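Local coordinates for protein Exo-poly-alpha-D-galacturonosidase (Thermotoga maritima, PDB 3JUR) that is a hyperthermoactive exopolygalacturonase of glycoside hydrolase family 28, probably cleaving galacturonic acid units from the ends of pectin chains, at residues Asp270-Gly273 with Arg274-Val278; Glu393-Glu396 with Asn397-Val400; Leu424-Asn428 with Val429-Gly433; Lys9-Glu12 with Glu13-His17. All coordinates share one frame; numbering follows the deposited sequence.

Contact 1: residues Asp270-Gly273 with Arg274-Val278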
loop_
_atom_site.group_PDB
_atom_site.type_symbol
_atom_site.label_atom_id
_atom_site.label_comp_id
_atom_site.label_asym_id
_atom_site.label_seq_id
_atom_site.Cartn_x
_atom_site.Cartn_y
_atom_site.Cartn_z
ATOM N N ASP D 270 -9.353 -43.498 1.588
ATOM C CA ASP D 270 -9.121 -44.429 0.478
ATOM C C ASP D 270 -10.295 -45.394 0.233
ATOM O O ASP D 270 -11.455 -44.985 0.330
ATOM C CB ASP D 270 -7.777 -45.158 0.665
ATOM C CG ASP D 270 -6.594 -44.192 0.818
ATOM O OD1 ASP D 270 -6.721 -42.996 0.477
ATOM O OD2 ASP D 270 -5.522 -44.629 1.284
ATOM N N ALA D 271 -10.000 -46.655 -0.077
ATOM C CA ALA D 271 -11.035 -47.635 -0.421
ATOM C C ALA D 271 -12.202 -47.697 0.577
ATOM O O ALA D 271 -13.362 -47.729 0.163
ATOM C CB ALA D 271 -10.429 -49.022 -0.633
ATOM N N ASP D 272 -11.891 -47.691 1.873
ATOM C CA ASP D 272 -12.913 -47.763 2.927
ATOM C C ASP D 272 -13.836 -46.542 2.896
ATOM O O ASP D 272 -15.050 -46.667 3.068
ATOM C CB ASP D 272 -12.262 -47.891 4.305
ATOM C CG ASP D 272 -13.070 -48.748 5.257
ATOM O OD1 ASP D 272 -13.277 -49.938 4.956
ATOM O OD2 ASP D 272 -13.488 -48.238 6.316
ATOM N N GLY D 273 -13.245 -45.371 2.673
ATOM C CA GLY D 273 -13.991 -44.124 2.518
ATOM C C GLY D 273 -14.883 -44.103 1.288
ATOM O O GLY D 273 -16.008 -43.608 1.346
ATOM N N ARG D 274 -14.383 -44.641 0.174
ATOM C CA ARG D 274 -15.183 -44.763 -1.053
ATOM C C ARG D 274 -16.293 -45.797 -0.934
ATOM O O ARG D 274 -17.378 -45.596 -1.476
ATOM C CB ARG D 274 -14.313 -45.104 -2.262
ATOM C CG ARG D 274 -13.537 -43.945 -2.801
ATOM C CD ARG D 274 -12.572 -44.401 -3.873
ATOM N NE ARG D 274 -11.260 -43.855 -3.569
ATOM C CZ ARG D 274 -10.177 -44.577 -3.306
ATOM N NH1 ARG D 274 -10.209 -45.898 -3.358
ATOM N NH2 ARG D 274 -9.047 -43.956 -3.013
ATOM N N ARG D 275 -16.010 -46.906 -0.250
ATOM C CA ARG D 275 -17.000 -47.964 -0.010
ATOM C C ARG D 275 -18.226 -47.415 0.729
ATOM O O ARG D 275 -19.357 -47.591 0.269
ATOM C CB ARG D 275 -16.383 -49.142 0.767
ATOM C CG ARG D 275 -17.391 -50.232 1.201
ATOM C CD ARG D 275 -16.764 -51.294 2.110
ATOM N NE ARG D 275 -16.230 -50.743 3.363
ATOM C CZ ARG D 275 -16.906 -50.665 4.509
ATOM N NH1 ARG D 275 -18.158 -51.100 4.584
ATOM N NH2 ARG D 275 -16.330 -50.151 5.591
ATOM N N ILE D 276 -17.990 -46.751 1.862
ATOM C CA ILE D 276 -19.068 -46.172 2.672
ATOM C C ILE D 276 -19.730 -45.018 1.910
ATOM O O ILE D 276 -20.955 -44.884 1.915
ATOM C CB ILE D 276 -18.557 -45.749 4.071
ATOM C CG1 ILE D 276 -18.121 -46.989 4.861
ATOM C CG2 ILE D 276 -19.633 -44.987 4.853
ATOM C CD1 ILE D 276 -17.098 -46.715 5.938
ATOM N N GLY D 277 -18.907 -44.211 1.240
ATOM C CA GLY D 277 -19.373 -43.158 0.335
ATOM C C GLY D 277 -20.328 -42.134 0.928
ATOM O O GLY D 277 -21.265 -41.709 0.260
ATOM N N VAL D 278 -20.099 -41.746 2.181
ATOM C CA VAL D 278 -20.932 -40.740 2.840
ATOM C C VAL D 278 -20.086 -39.503 3.133
ATOM O O VAL D 278 -19.063 -39.602 3.808
ATOM C CB VAL D 278 -21.596 -41.271 4.144
ATOM C CG1 VAL D 278 -22.342 -40.151 4.866
ATOM C CG2 VAL D 278 -22.552 -42.425 3.834
HETATM O O HOH W 1 -17.197 -42.173 3.277
#

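Contact 2: residues Glu393-Glu396 with Asn397-Val400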
loop_
_atom_site.group_PDB
_atom_site.type_symbol
_atom_site.label_atom_id
_atom_site.label_comp_id
_atom_site.label_asym_id
_atom_site.label_seq_id
_atom_site.Cartn_x
_atom_site.Cartn_y
_atom_site.Cartn_z
ATOM N N GLU D 393 -1.267 -25.855 -3.814
ATOM C CA GLU D 393 -0.576 -26.797 -4.688
ATOM C C GLU D 393 -1.478 -27.936 -5.168
ATOM O O GLU D 393 -1.880 -28.822 -4.390
ATOM C CB GLU D 393 0.702 -27.312 -4.012
ATOM C CG GLU D 393 1.744 -26.205 -3.851
ATOM C CD GLU D 393 2.861 -26.536 -2.871
ATOM O OE1 GLU D 393 4.010 -26.718 -3.339
ATOM O OE2 GLU D 393 2.605 -26.602 -1.647
ATOM N N GLY D 394 -1.808 -27.879 -6.451
ATOM C CA GLY D 394 -2.573 -28.931 -7.116
ATOM C C GLY D 394 -1.663 -29.911 -7.839
ATOM O O GLY D 394 -0.468 -29.996 -7.555
ATOM N N LEU D 395 -2.235 -30.656 -8.776
ATOM C CA LEU D 395 -1.465 -31.598 -9.598
ATOM C C LEU D 395 -1.571 -31.221 -11.072
ATOM O O LEU D 395 -2.540 -30.585 -11.476
ATOM C CB LEU D 395 -1.944 -33.039 -9.359
ATOM C CG LEU D 395 -2.061 -33.478 -7.891
ATOM C CD1 LEU D 395 -2.930 -34.727 -7.745
ATOM C CD2 LEU D 395 -0.684 -33.682 -7.261
ATOM N N GLU D 396 -0.567 -31.601 -11.860
ATOM C CA GLU D 396 -0.532 -31.330 -13.302
ATOM C C GLU D 396 -1.810 -31.782 -14.043
ATOM O O GLU D 396 -2.309 -31.079 -14.926
ATOM C CB GLU D 396 0.731 -31.958 -13.923
ATOM C CG GLU D 396 0.824 -31.841 -15.434
ATOM C CD GLU D 396 2.259 -31.816 -15.965
ATOM O OE1 GLU D 396 3.203 -32.225 -15.237
ATOM O OE2 GLU D 396 2.435 -31.383 -17.128
ATOM N N ASN D 397 -2.335 -32.945 -13.668
ATOM C CA ASN D 397 -3.599 -33.454 -14.204
ATOM C C ASN D 397 -4.824 -33.214 -13.290
ATOM O O ASN D 397 -5.866 -33.852 -13.458
ATOM C CB ASN D 397 -3.453 -34.953 -14.512
ATOM C CG ASN D 397 -3.069 -35.772 -13.283
ATOM O OD1 ASN D 397 -2.826 -35.229 -12.193
ATOM N ND2 ASN D 397 -3.014 -37.083 -13.454
ATOM N N ASP D 398 -4.699 -32.301 -12.331
ATOM C CA ASP D 398 -5.767 -32.035 -11.366
ATOM C C ASP D 398 -5.525 -30.683 -10.679
ATOM O O ASP D 398 -5.046 -30.621 -9.551
ATOM C CB ASP D 398 -5.855 -33.183 -10.341
ATOM C CG ASP D 398 -7.076 -33.094 -9.439
ATOM O OD1 ASP D 398 -8.001 -32.290 -9.703
ATOM O OD2 ASP D 398 -7.107 -33.848 -8.443
ATOM N N TYR D 399 -5.833 -29.602 -11.386
ATOM C CA TYR D 399 -5.715 -28.259 -10.835
ATOM C C TYR D 399 -6.665 -28.046 -9.661
ATOM O O TYR D 399 -7.781 -28.565 -9.667
ATOM C CB TYR D 399 -6.053 -27.223 -11.906
ATOM C CG TYR D 399 -4.887 -26.726 -12.743
ATOM C CD1 TYR D 399 -4.006 -27.615 -13.365
ATOM C CD2 TYR D 399 -4.699 -25.365 -12.951
ATOM C CE1 TYR D 399 -2.949 -27.150 -14.158
ATOM C CE2 TYR D 399 -3.644 -24.893 -13.743
ATOM C CZ TYR D 399 -2.781 -25.788 -14.334
ATOM O OH TYR D 399 -1.746 -25.320 -15.101
ATOM N N VAL D 400 -6.213 -27.277 -8.670
ATOM C CA VAL D 400 -7.100 -26.654 -7.687
ATOM C C VAL D 400 -7.892 -25.552 -8.423
ATOM O O VAL D 400 -7.306 -24.700 -9.110
ATOM C CB VAL D 400 -6.295 -26.068 -6.502
ATOM C CG1 VAL D 400 -7.215 -25.442 -5.457
ATOM C CG2 VAL D 400 -5.467 -27.150 -5.830
#

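Contact 3: residues Leu424-Asn428 with Val429-Gly433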
loop_
_atom_site.group_PDB
_atom_site.type_symbol
_atom_site.label_atom_id
_atom_site.label_comp_id
_atom_site.label_asym_id
_atom_site.label_seq_id
_atom_site.Cartn_x
_atom_site.Cartn_y
_atom_site.Cartn_z
ATOM N N LEU D 424 -6.414 -19.113 -8.953
ATOM C CA LEU D 424 -6.639 -18.263 -7.784
ATOM C C LEU D 424 -7.188 -16.899 -8.190
ATOM O O LEU D 424 -6.638 -16.226 -9.073
ATOM C CB LEU D 424 -5.341 -18.107 -6.960
ATOM C CG LEU D 424 -5.293 -17.181 -5.735
ATOM C CD1 LEU D 424 -6.223 -17.655 -4.625
ATOM C CD2 LEU D 424 -3.848 -17.030 -5.204
ATOM N N GLY D 425 -8.283 -16.510 -7.544
ATOM C CA GLY D 425 -8.816 -15.163 -7.672
ATOM C C GLY D 425 -8.789 -14.413 -6.353
ATOM O O GLY D 425 -9.086 -14.982 -5.285
ATOM N N MET D 426 -8.413 -13.140 -6.429
ATOM C CA MET D 426 -8.442 -12.236 -5.277
ATOM C C MET D 426 -9.119 -10.925 -5.679
ATOM O O MET D 426 -8.853 -10.387 -6.759
ATOM C CB MET D 426 -7.031 -11.976 -4.739
ATOM C CG MET D 426 -6.242 -13.253 -4.417
ATOM S SD MET D 426 -4.736 -12.996 -3.458
ATOM C CE MET D 426 -5.400 -12.939 -1.806
ATOM N N GLU D 427 -10.020 -10.441 -4.828
ATOM C CA GLU D 427 -10.730 -9.189 -5.072
ATOM C C GLU D 427 -10.690 -8.320 -3.814
ATOM O O GLU D 427 -11.046 -8.786 -2.745
ATOM C CB GLU D 427 -12.173 -9.464 -5.515
ATOM C CG GLU D 427 -12.271 -10.241 -6.832
ATOM C CD GLU D 427 -13.683 -10.321 -7.404
ATOM O OE1 GLU D 427 -14.615 -9.711 -6.832
ATOM O OE2 GLU D 427 -13.854 -11.006 -8.441
ATOM N N ASN D 428 -10.245 -7.067 -3.950
ATOM C CA ASN D 428 -10.100 -6.153 -2.810
ATOM C C ASN D 428 -9.291 -6.774 -1.645
ATOM O O ASN D 428 -9.808 -6.965 -0.531
ATOM C CB ASN D 428 -11.482 -5.632 -2.343
ATOM C CG ASN D 428 -11.381 -4.613 -1.210
ATOM O OD1 ASN D 428 -10.482 -3.768 -1.205
ATOM N ND2 ASN D 428 -12.305 -4.692 -0.237
ATOM N N VAL D 429 -8.027 -7.105 -1.925
ATOM C CA VAL D 429 -7.133 -7.710 -0.920
ATOM C C VAL D 429 -5.898 -6.855 -0.661
ATOM O O VAL D 429 -5.380 -6.191 -1.563
ATOM C CB VAL D 429 -6.648 -9.144 -1.298
ATOM C CG1 VAL D 429 -7.808 -10.130 -1.352
ATOM C CG2 VAL D 429 -5.881 -9.121 -2.622
ATOM N N ILE D 430 -5.442 -6.872 0.587
ATOM C CA ILE D 430 -4.172 -6.273 0.958
ATOM C C ILE D 430 -3.290 -7.419 1.441
ATOM O O ILE D 430 -3.681 -8.189 2.323
ATOM C CB ILE D 430 -4.333 -5.166 2.040
ATOM C CG1 ILE D 430 -5.289 -4.065 1.547
ATOM C CG2 ILE D 430 -2.966 -4.587 2.433
ATOM C CD1 ILE D 430 -5.615 -2.955 2.573
ATOM N N MET D 431 -2.115 -7.542 0.836
ATOM C CA MET D 431 -1.176 -8.614 1.156
ATOM C C MET D 431 0.192 -8.023 1.384
ATOM O O MET D 431 0.789 -7.503 0.447
ATOM C CB MET D 431 -1.087 -9.618 0.008
ATOM C CG MET D 431 -2.216 -10.593 -0.043
ATOM S SD MET D 431 -1.633 -12.187 -0.665
ATOM C CE MET D 431 -2.747 -13.216 0.260
ATOM N N ASN D 432 0.683 -8.109 2.621
ATOM C CA ASN D 432 1.957 -7.493 3.018
ATOM C C ASN D 432 2.161 -6.110 2.386
ATOM O O ASN D 432 3.194 -5.844 1.767
ATOM C CB ASN D 432 3.151 -8.416 2.699
ATOM C CG ASN D 432 2.991 -9.818 3.284
ATOM O OD1 ASN D 432 2.416 -10.009 4.360
ATOM N ND2 ASN D 432 3.479 -10.813 2.555
ATOM N N GLY D 433 1.156 -5.244 2.518
ATOM C CA GLY D 433 1.274 -3.868 2.039
ATOM C C GLY D 433 0.860 -3.597 0.602
ATOM O O GLY D 433 0.653 -2.440 0.232
#

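Contact 4: residues Lys9-Glu12 with Glu13-His17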
loop_
_atom_site.group_PDB
_atom_site.type_symbol
_atom_site.label_atom_id
_atom_site.label_comp_id
_atom_site.label_asym_id
_atom_site.label_seq_id
_atom_site.Cartn_x
_atom_site.Cartn_y
_atom_site.Cartn_z
ATOM N N LYS D 9 -27.020 -18.653 3.048
ATOM C CA LYS D 9 -28.040 -19.672 2.751
ATOM C C LYS D 9 -27.655 -21.048 3.296
ATOM O O LYS D 9 -28.512 -21.788 3.776
ATOM C CB LYS D 9 -28.328 -19.769 1.243
ATOM C CG LYS D 9 -28.832 -18.484 0.590
ATOM C CD LYS D 9 -30.311 -18.254 0.851
ATOM C CE LYS D 9 -30.739 -16.871 0.387
ATOM N NZ LYS D 9 -32.148 -16.571 0.776
ATOM N N ILE D 10 -26.372 -21.393 3.224
ATOM C CA ILE D 10 -25.911 -22.664 3.773
ATOM C C ILE D 10 -26.020 -22.670 5.306
ATOM O O ILE D 10 -26.523 -23.635 5.884
ATOM C CB ILE D 10 -24.491 -23.043 3.271
ATOM C CG1 ILE D 10 -24.508 -23.202 1.746
ATOM C CG2 ILE D 10 -24.009 -24.355 3.914
ATOM C CD1 ILE D 10 -23.135 -23.219 1.115
ATOM N N GLU D 11 -25.585 -21.581 5.948
ATOM C CA GLU D 11 -25.699 -21.437 7.404
ATOM C C GLU D 11 -27.163 -21.551 7.867
ATOM O O GLU D 11 -27.452 -22.180 8.891
ATOM C CB GLU D 11 -25.034 -20.137 7.897
ATOM C CG GLU D 11 -25.378 -19.771 9.347
ATOM C CD GLU D 11 -24.357 -18.863 10.025
ATOM O OE1 GLU D 11 -23.481 -18.304 9.329
ATOM O OE2 GLU D 11 -24.435 -18.708 11.267
ATOM N N GLU D 12 -28.073 -20.971 7.086
ATOM C CA GLU D 12 -29.517 -21.055 7.329
ATOM C C GLU D 12 -29.977 -22.501 7.330
ATOM O O GLU D 12 -30.649 -22.945 8.253
ATOM C CB GLU D 12 -30.270 -20.344 6.211
ATOM C CG GLU D 12 -31.199 -19.263 6.662
ATOM C CD GLU D 12 -30.546 -17.904 6.547
ATOM O OE1 GLU D 12 -29.692 -17.603 7.406
ATOM O OE2 GLU D 12 -30.871 -17.158 5.595
ATOM N N GLU D 13 -29.615 -23.210 6.263
ATOM C CA GLU D 13 -29.967 -24.606 6.053
ATOM C C GLU D 13 -29.483 -25.493 7.205
ATOM O O GLU D 13 -30.242 -26.330 7.705
ATOM C CB GLU D 13 -29.407 -25.071 4.698
ATOM C CG GLU D 13 -29.496 -26.571 4.414
ATOM C CD GLU D 13 -30.917 -27.083 4.214
ATOM O OE1 GLU D 13 -31.853 -26.268 4.054
ATOM O OE2 GLU D 13 -31.092 -28.322 4.218
ATOM N N ILE D 14 -28.232 -25.299 7.626
ATOM C CA ILE D 14 -27.681 -26.012 8.774
ATOM C C ILE D 14 -28.498 -25.742 10.043
ATOM O O ILE D 14 -28.921 -26.681 10.724
ATOM C CB ILE D 14 -26.177 -25.671 9.019
ATOM C CG1 ILE D 14 -25.341 -26.029 7.785
ATOM C CG2 ILE D 14 -25.655 -26.428 10.238
ATOM C CD1 ILE D 14 -23.977 -25.373 7.716
ATOM N N LEU D 15 -28.720 -24.465 10.350
ATOM C CA LEU D 15 -29.495 -24.073 11.537
ATOM C C LEU D 15 -30.943 -24.590 11.519
ATOM O O LEU D 15 -31.552 -24.780 12.577
ATOM C CB LEU D 15 -29.466 -22.550 11.740
ATOM C CG LEU D 15 -28.105 -21.956 12.131
ATOM C CD1 LEU D 15 -28.059 -20.449 11.914
ATOM C CD2 LEU D 15 -27.742 -22.304 13.574
ATOM N N ASN D 16 -31.484 -24.820 10.326
ATOM C CA ASN D 16 -32.839 -25.362 10.197
ATOM C C ASN D 16 -32.945 -26.853 10.522
ATOM O O ASN D 16 -34.037 -27.356 10.779
ATOM C CB ASN D 16 -33.423 -25.074 8.803
ATOM C CG ASN D 16 -33.887 -23.629 8.645
ATOM O OD1 ASN D 16 -34.204 -22.953 9.626
ATOM N ND2 ASN D 16 -33.936 -23.153 7.404
ATOM N N HIS D 17 -31.815 -27.556 10.511
ATOM C CA HIS D 17 -31.816 -29.000 10.754
ATOM C C HIS D 17 -30.948 -29.393 11.954
ATOM O O HIS D 17 -30.524 -30.542 12.098
ATOM C CB HIS D 17 -31.433 -29.752 9.475
ATOM C CG HIS D 17 -32.404 -29.544 8.352
ATOM N ND1 HIS D 17 -32.174 -28.660 7.319
ATOM C CD2 HIS D 17 -33.626 -30.082 8.123
ATOM C CE1 HIS D 17 -33.205 -28.676 6.491
ATOM N NE2 HIS D 17 -34.100 -29.528 6.957
#

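Contact 1: residues Asp270-Gly273 with Arg274-Val278
Asp272 and Arg275 stand side by side on one helical turn, where Arg275 NH2 donates to Asp272 OD1 over 3.1 Å as part of a salt bridge. The oxygen lies near the guanidinium plane but is met from above its own carboxylate plane, the two groups being turned 50° apart. Arg275 NE adds a weak bond to Asp272 OD1 at 3.5 Å. Asp272 OD1 is also paired with Arg180, Asp272 OD2 accepts from the backbone N of Glu109, and Arg275 NH2 meets the Glu109 carboxylate. With an alanine at Asp272, Arg180 and Arg275 would probably lose a shared counter-charge, and the Glu109 amide its acceptor.

Arg274, bent at chi3 (-130°), lays one guanidinium face over the backbone of Asp270 and Ala271 and makes a cation-pi contact with Tyr369. The Asp270 carboxylate has its salt bridge with Arg334 instead. The amides of Arg274, Arg275 and Ile276 find the carbonyls four residues back. Gly277 N does likewise with Gly273 O at 3.0 Å, and a water links Gly273 O to Val278 N. These i to i+4 bonds mark a short alpha-helix, ended by Gly277 in left-handed conformation (phi 56°).

Contact 2: residues Glu393-Glu396 with Asn397-Val400
The Tyr399 ring presents its edge to Glu396, with Tyr399 CE1 4.1 Å from Glu396 O, which lies near the ring plane; Leu395 O approaches the ring obliquely. The flat amide of Asn397 turns back over the bend instead, bringing Asn397 OD1 to 3.7 Å from Leu395 CB. That position follows from chi1 of 59°, which sets the amide carbon between the backbone N and the carbonyl carbon.

Leu395 and Asp398 are paired, their CB atoms side by side at 4.0 Å, and their main chains exchange two bonds. Leu395 N donates to Asp398 O over 2.9 Å, nearly straight at 168°, and Asp398 N returns a bond to Leu395 O. In both cases the donor stands above the carbonyl plane, well off the lone-pair directions.

Farther from the bend, Val400 CG2 rests on Gly394 CA at 3.6 Å. The chain passes so close here that a side chain on Gly394 would run into Val400 N. Val400 also packs on Ile358 and Leu360, while Arg361 donates to Gly394 O, holding the base of the loop to the coil before it.

Glu396 and Asn397 are thus the central residues of a type I beta turn, closed by a single antiparallel bridge as in the tip of a two-residue hairpin. It reverses the chain in the loop joining strands 388-393 and 400-406 of the parallel beta-helix.

Contact 3: residues Leu424-Asn428 with Val429-Gly433
Met426 and Val429 flank a corner in the chain: strand 422-426 runs in extended form up to the bend at Glu427 and Asn428, and strand 429-431 leaves from it in a new direction. Asn428 makes the bend by taking up a left-handed conformation (phi 51°, psi 62°), after which Val429 is extended again. Asn428 and Val429 together face one residue of strand 434-436, forming a G1 beta bulge. Such corners separate the faces of a parallel beta-helix, and here strand 422-426 pairs with 400-406 while 429-431 pairs with 408-411. The Asn428 amide fixes the outside of the corner, its OD1 accepting from Arg435 and its ND2 donating to Asp407.

Inside the corner Met426, Val429 and Met431 meet through apolar groups. The side chains of Met426 and Val429 cross at about a right angle, so that Met426 CB lies 3.7 Å from Val429 CG2 while Met426 CE touches Val429 CG1 at 3.7 Å. A bend at chi3 (83°) swings this thioether methyl toward Met431, where Met426 CE and Met431 CE press together at a tight 3.4 Å. Trimming Val429 to an alanine would probably open a gap beside Ile405 and let the Met426 methyl shift. Met431 continues inward onto Ala389, Val390 and Ile410, whereas Ile430 packs on Gly433 of the second subunit.

Contact 4: residues Lys9-Glu12 with Glu13-His17
Ile10 and Ile14 are neighbours one turn apart on the face of helix 6-16 turned to the beta-helix, an amphipathic helix laid against the outside of that fold. Their side chains slant across one another, with Ile10 CG2 3.9 Å from Ile14 CD1. Ile14 CG1, placed anti to the carbonyl carbon (chi1 -59°), leans back over the preceding turn and comes within 3.3 Å of Ile10 O. The wall they meet is made by two strands: Ile10 packs on Asn311 and Val313 of strand 309-320, Ile14 on Tyr282 of strand 280-291.

Glu11 and Leu15 make the second such pair, but they lie alongside and point the same way. Contact is between the aliphatic part of the glutamate and the leucine tip, Glu11 CG to Leu15 CD1 at 3.8 Å. Beyond CG the Glu11 chain stays extended and delivers its carboxylate to two arginines of the wall, OE1 to Arg315 and OE2 to Arg286. This buried charge is therefore matched on both oxygens, and Leu15 also touches Arg286.

Glu13 departs differently: its chain bends at chi2 (68°), and its OE2 is hydrogen-bonded to the hydroxyl of Tyr248. Along the backbone, the amides of Glu13 to Asn16 bond to the carbonyls of Lys9 to Glu12, the last of them, Asn16 N to Glu12 O, being more bent than the others. At the C-terminal end His17 folds back, its ring meeting that of Tyr248 with the planes about 30° apart. His17 ND1 donates to Glu13 O over 3.1 Å, the oxygen tilted 21° out of the imidazole plane.

In the fold
From the N terminus, contact 4 comes first: helix 6-16 precedes the beta-helix strands but lies back across strands 280-291 and 309-320, joining the chain's beginning to its middle coils. Contact 1 follows on helix 270-276, in the connection between strands 263-265 and 280-291, where its side chains reach strand 108-112. Contact 2 closes the loop between strands 388-393 and 400-406. Contact 3 turns the corner from strand 422-426 to 429-431, near the C-terminal end. All four are local and in series, so none nests in or crosses another. Contacts 2 and 3 come nearest, about 6 Å between closest atoms; contacts 1 and 3 have centres about 37 Å apart.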